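Local coordinates for protein putative hexose oxidase (Nonomuraea sp. ATCC 39727, PDB 5AWV) that binds FAD covalently and, as a glycopeptide hexose oxidase, probably oxidises a sugar of teicoplanin-type antibiotics, at residues I297-P302 / I393-V398; V255-A260 / S307-P312. One frame throughout, in Å; residues are numbered along the deposited sequence.

From the N terminus, the chain leaves strand 249-257 through residues 255-260, runs along helix 264-280 and returns as strand 291-298, whose end enters 297-302. A short turn leads into 307-312 and strand 309-316, and here interaction 2 closes its loop back onto 255-260. Interaction 1 closes a longer loop, from 297-302 to 393-398 at the start of strand 395-402. The segments alternate along the chain, so the two loops cross. Each contact pairs two strands of one antiparallel sheet, and 309-316 and 291-298, neighbours in it, bring the pairs side by side. Hydrogen bonds from Trp-259 NE1 to Gly-298 O and between Val-301 N and Ser-307 OG tie the contacts together.

Interaction 1 of 2, residues I297-P302 / I393-V398; sequences IGNEVP and IDYGAV. With T55 (8-methylnonanoic acid), chain Z.
Asn-299 carries this contact, its carboxamide reaching across like one more peptide group just past the end of strand 291-298. Asn-299 OD1 accepts from Gly-396 N at 3.0 Å, the donor lying above the carboxamide plane, while its ND2 gives a nearly straight bond (172°) to Asp-394 O at 3.1 Å. Asparagine, with donor and acceptor on one short arm, suits the place well. The amide gets there because CG sits in the crowded position between backbone N and carbonyl carbon (chi1 67°). Separately, the backbone Asn-299 N makes a longer bond to Gly-396 O at 3.3 Å.

Farther into the sheet, Ile-297 and Val-398 form an antiparallel hydrogen-bonded pair, with Ile-297 N to Val-398 O at 2.8 Å. Next to it Gly-298 and Ala-397 make a non-hydrogen-bonded pair, Gly-298 CA only 3.6 Å from Ala-397 CB; small residues fit this close approach beside the Tyr-395 ring. Val-301 brings CG2 to Tyr-395 CD1 at 3.9 Å, and the hydroxyl of that tyrosine is hydrogen-bonded to Trp-399 NE1.

Asp-394, its OD2 held by Ala-433 N, sets its CB 3.3 Å from T55 CAD, one of two methyls at the branched acyl tip, which Tyr-395 CB also touches. With Met-304, Pro-362, Gly-431 and Trp-432, both residues line one of the acyl-chain pockets of the teicoplanin complex, at the end of an antiparallel strand pair.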
# COMPACT_ATOMS: atom_id res chain seq x y z
N ILE A 297 3.01 -16.16 -13.54
CA ILE A 297 3.76 -16.78 -14.61
C ILE A 297 5.21 -16.46 -14.26
O ILE A 297 5.79 -15.50 -14.77
CB ILE A 297 3.37 -16.28 -15.98
CG1 ILE A 297 1.87 -16.33 -16.21
CG2 ILE A 297 4.10 -17.08 -17.06
CD1 ILE A 297 1.45 -15.52 -17.39
N GLY A 298 5.78 -17.31 -13.42
CA GLY A 298 7.10 -17.11 -12.87
C GLY A 298 8.00 -18.32 -13.06
O GLY A 298 7.52 -19.41 -13.34
N ASN A 299 9.32 -18.09 -12.98
CA ASN A 299 10.25 -19.23 -12.80
C ASN A 299 10.21 -19.74 -11.35
O ASN A 299 9.77 -19.04 -10.39
CB ASN A 299 11.69 -18.96 -13.30
CG ASN A 299 12.41 -17.89 -12.47
OD1 ASN A 299 11.84 -16.86 -12.16
ND2 ASN A 299 13.62 -18.17 -12.06
N GLU A 300 10.61 -21.01 -11.22
CA GLU A 300 10.66 -21.71 -9.90
C GLU A 300 11.94 -21.35 -9.17
O GLU A 300 13.02 -21.47 -9.73
CB GLU A 300 10.69 -23.24 -10.05
CG GLU A 300 9.89 -23.83 -11.20
CD GLU A 300 8.57 -24.41 -10.75
OE1 GLU A 300 8.59 -25.30 -9.86
OE2 GLU A 300 7.53 -23.97 -11.30
N VAL A 301 11.81 -20.91 -7.92
CA VAL A 301 12.93 -20.54 -7.10
C VAL A 301 12.86 -21.37 -5.78
O VAL A 301 11.97 -21.13 -4.94
CB VAL A 301 12.93 -19.02 -6.78
CG1 VAL A 301 14.13 -18.63 -5.92
CG2 VAL A 301 12.89 -18.20 -8.08
N PRO A 302 13.83 -22.30 -5.57
CA PRO A 302 13.99 -23.19 -4.39
C PRO A 302 13.17 -22.93 -3.12
O PRO A 302 12.18 -23.65 -2.88
CB PRO A 302 15.48 -23.08 -4.12
CG PRO A 302 16.05 -23.08 -5.49
CD PRO A 302 15.04 -22.40 -6.40
N ILE A 393 18.64 -14.78 -14.87
CA ILE A 393 17.61 -14.05 -14.13
C ILE A 393 17.22 -14.87 -12.96
O ILE A 393 16.74 -16.00 -13.14
CB ILE A 393 16.37 -13.78 -15.00
CG1 ILE A 393 16.81 -13.11 -16.28
CG2 ILE A 393 15.32 -13.01 -14.17
CD1 ILE A 393 17.61 -11.82 -16.02
N ASP A 394 17.46 -14.35 -11.75
CA ASP A 394 17.10 -15.03 -10.53
C ASP A 394 15.60 -15.29 -10.38
O ASP A 394 15.18 -16.41 -10.05
CB ASP A 394 17.59 -14.26 -9.29
CG ASP A 394 19.13 -14.21 -9.15
OD1 ASP A 394 19.82 -14.93 -9.89
OD2 ASP A 394 19.63 -13.42 -8.32
N TYR A 395 14.79 -14.23 -10.53
CA TYR A 395 13.32 -14.38 -10.56
C TYR A 395 12.79 -13.40 -11.53
O TYR A 395 13.25 -12.27 -11.57
CB TYR A 395 12.66 -14.09 -9.20
CG TYR A 395 11.13 -14.18 -9.24
CD1 TYR A 395 10.50 -15.42 -9.38
CD2 TYR A 395 10.32 -13.05 -9.08
CE1 TYR A 395 9.12 -15.54 -9.44
CE2 TYR A 395 8.93 -13.14 -9.09
CZ TYR A 395 8.33 -14.36 -9.30
OH TYR A 395 6.98 -14.47 -9.30
N GLY A 396 11.92 -13.90 -12.41
CA GLY A 396 11.25 -13.08 -13.35
C GLY A 396 9.85 -13.63 -13.48
O GLY A 396 9.65 -14.88 -13.46
N ALA A 397 8.85 -12.72 -13.58
CA ALA A 397 7.47 -13.17 -13.65
C ALA A 397 6.53 -12.13 -14.29
O ALA A 397 6.85 -10.89 -14.32
CB ALA A 397 6.98 -13.58 -12.28
N VAL A 398 5.43 -12.63 -14.85
CA VAL A 398 4.25 -11.81 -15.19
C VAL A 398 3.11 -12.30 -14.33
O VAL A 398 2.78 -13.51 -14.35
CB VAL A 398 3.88 -11.95 -16.65
CG1 VAL A 398 2.60 -11.14 -16.97
CG2 VAL A 398 5.05 -11.49 -17.48
CAD T55 Z . 15.36 -13.34 -7.07
CAE T55 Z . 15.26 -13.28 -5.57
CAG T55 Z . 13.80 -13.30 -5.13
CAH T55 Z . 13.10 -12.00 -5.56
CAI T55 Z . 11.60 -12.08 -5.33
CAJ T55 Z . 10.92 -10.77 -5.74
CAK T55 Z . 9.57 -10.71 -5.08
CAL T55 Z . 8.89 -9.34 -5.25
CAF T55 Z . 16.00 -14.48 -5.01
C T55 Z . 7.47 -9.44 -4.66
O T55 Z . 7.05 -10.47 -4.09

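Interaction 2 of 2, residues V255-A260 / S307-P312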
# COMPACT_ATOMS: atom_id res chain seq x y z
N VAL A 255 -4.03 -23.76 -8.59
CA VAL A 255 -3.74 -24.61 -9.74
C VAL A 255 -2.24 -24.40 -10.03
O VAL A 255 -1.73 -23.22 -10.08
CB VAL A 255 -4.53 -24.17 -10.99
CG1 VAL A 255 -4.17 -24.99 -12.23
CG2 VAL A 255 -6.01 -24.23 -10.78
N THR A 256 -1.47 -25.49 -10.19
CA THR A 256 -0.05 -25.37 -10.53
C THR A 256 0.18 -25.76 -11.97
O THR A 256 -0.47 -26.66 -12.46
CB THR A 256 0.75 -26.23 -9.54
OG1 THR A 256 0.47 -25.76 -8.20
CG2 THR A 256 2.18 -26.02 -9.73
N PHE A 257 1.07 -25.10 -12.68
CA PHE A 257 1.40 -25.44 -14.02
C PHE A 257 2.84 -25.83 -14.06
O PHE A 257 3.62 -25.38 -13.23
CB PHE A 257 1.18 -24.25 -14.95
CG PHE A 257 -0.21 -23.72 -14.88
CD1 PHE A 257 -1.20 -24.26 -15.65
CD2 PHE A 257 -0.53 -22.69 -14.01
CE1 PHE A 257 -2.49 -23.77 -15.57
CE2 PHE A 257 -1.83 -22.20 -13.94
CZ PHE A 257 -2.81 -22.73 -14.74
N ASP A 258 3.22 -26.60 -15.06
CA ASP A 258 4.59 -27.08 -15.12
C ASP A 258 5.16 -26.56 -16.39
O ASP A 258 4.62 -26.77 -17.46
CB ASP A 258 4.58 -28.60 -15.07
CG ASP A 258 5.97 -29.18 -15.01
OD1 ASP A 258 6.99 -28.45 -15.15
OD2 ASP A 258 6.03 -30.41 -14.85
N TRP A 259 6.24 -25.84 -16.29
CA TRP A 259 6.90 -25.30 -17.50
C TRP A 259 7.41 -26.40 -18.43
O TRP A 259 7.28 -26.29 -19.63
CB TRP A 259 8.08 -24.48 -17.16
CG TRP A 259 7.79 -23.09 -16.70
CD1 TRP A 259 7.95 -22.59 -15.45
CD2 TRP A 259 7.36 -22.01 -17.54
NE1 TRP A 259 7.66 -21.25 -15.45
CE2 TRP A 259 7.30 -20.86 -16.72
CE3 TRP A 259 7.08 -21.90 -18.91
CZ2 TRP A 259 6.92 -19.62 -17.23
CZ3 TRP A 259 6.69 -20.66 -19.43
CH2 TRP A 259 6.63 -19.54 -18.59
N ALA A 260 7.93 -27.49 -17.86
CA ALA A 260 8.52 -28.60 -18.68
C ALA A 260 7.52 -29.12 -19.69
O ALA A 260 7.80 -29.25 -20.86
CB ALA A 260 9.05 -29.72 -17.79
N SER A 307 7.03 -18.33 -5.74
CA SER A 307 7.62 -18.42 -7.06
C SER A 307 6.91 -19.47 -7.86
O SER A 307 6.01 -20.13 -7.36
CB SER A 307 9.12 -18.72 -6.94
OG SER A 307 9.40 -20.09 -6.69
N GLY A 308 7.28 -19.61 -9.11
CA GLY A 308 6.69 -20.61 -9.97
C GLY A 308 5.53 -20.12 -10.80
O GLY A 308 5.29 -18.90 -10.93
N PHE A 309 4.89 -21.10 -11.40
CA PHE A 309 3.88 -20.94 -12.40
C PHE A 309 2.62 -21.52 -11.79
O PHE A 309 2.47 -22.74 -11.70
CB PHE A 309 4.32 -21.72 -13.65
CG PHE A 309 3.59 -21.34 -14.93
CD1 PHE A 309 2.38 -20.58 -14.95
CD2 PHE A 309 4.08 -21.78 -16.13
CE1 PHE A 309 1.74 -20.33 -16.10
CE2 PHE A 309 3.47 -21.43 -17.32
CZ PHE A 309 2.29 -20.70 -17.32
N MET A 310 1.73 -20.64 -11.27
CA MET A 310 0.61 -21.07 -10.49
C MET A 310 -0.50 -20.02 -10.46
O MET A 310 -0.27 -18.89 -10.83
CB MET A 310 1.07 -21.37 -9.10
CG MET A 310 1.78 -20.24 -8.44
SD MET A 310 1.89 -20.63 -6.70
CE MET A 310 3.05 -19.34 -6.35
N MET A 311 -1.67 -20.40 -9.98
CA MET A 311 -2.85 -19.54 -9.98
C MET A 311 -3.61 -19.78 -8.71
O MET A 311 -4.46 -20.67 -8.64
CB MET A 311 -3.70 -19.74 -11.23
CG MET A 311 -4.87 -18.80 -11.31
SD MET A 311 -5.90 -18.98 -12.79
CE MET A 311 -6.90 -20.38 -12.28
N PRO A 312 -3.28 -19.03 -7.67
CA PRO A 312 -4.14 -19.12 -6.49
C PRO A 312 -5.53 -18.54 -6.81
O PRO A 312 -5.66 -17.54 -7.60
CB PRO A 312 -3.40 -18.26 -5.42
CG PRO A 312 -2.05 -18.04 -6.01
CD PRO A 312 -2.10 -18.19 -7.47
O HOH W 1 5.08 -24.14 -11.23
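Strands 249-257 and 309-316 meet here as antiparallel neighbours, and nearly every backbone polar group facing the partner strand has an identifiable mate. Val-255 and Met-311 bond to each other twice: Met-311 N donates to Val-255 O at 2.8 Å, lying in the carbonyl plane, and Val-255 N donates to Met-311 O at 3.1 Å from above the carbonyl plane of Met-311. Both residues are suitably apolar, since their side chains share one face of the sheet and pack there on helix 322-334. Past the non-hydrogen-bonded pair of Thr-256 and Met-310, Phe-257 N donates almost straight (171°) to Phe-309 O at 2.9 Å. The return bond is replaced by a water, which donates to Phe-257 O at 2.8 Å and accepts from Phe-309 N at 3.1 Å, so the strands part without stranding either group. The outward backbone groups of Thr-256 and Met-310 bond to Glu-341 and Met-296 on the flanking strands 340-349 and 291-298.

Beyond the strand, Asp-258 OD1 accepts from Ala-260 N at 3.0 Å, an Asx turn spanning Trp-259 as the chain leaves the strand. The indole NE1 is satisfied by Gly-298 O, which helps fix the ring's rotation. Phe-309 CG lies anti to its backbone N (chi1 -163°), and CD2 comes down over the centre of the indole face, 3.4 Å from Trp-259 CE2, the two planes inclined at 46°. On the phenyl ring itself, Phe-257 CB makes a CH-pi contact, 3.9 Å from the centroid of Phe-309. Gly-308, with its positive phi, suits a backbone shape that a CB would jam.

Helix 264-280 packs on this aromatic cluster through Phe-267 and Leu-270. The whole is typical of the helix-covered antiparallel sheet in the substrate domain of FAD-linked oxidases of this family.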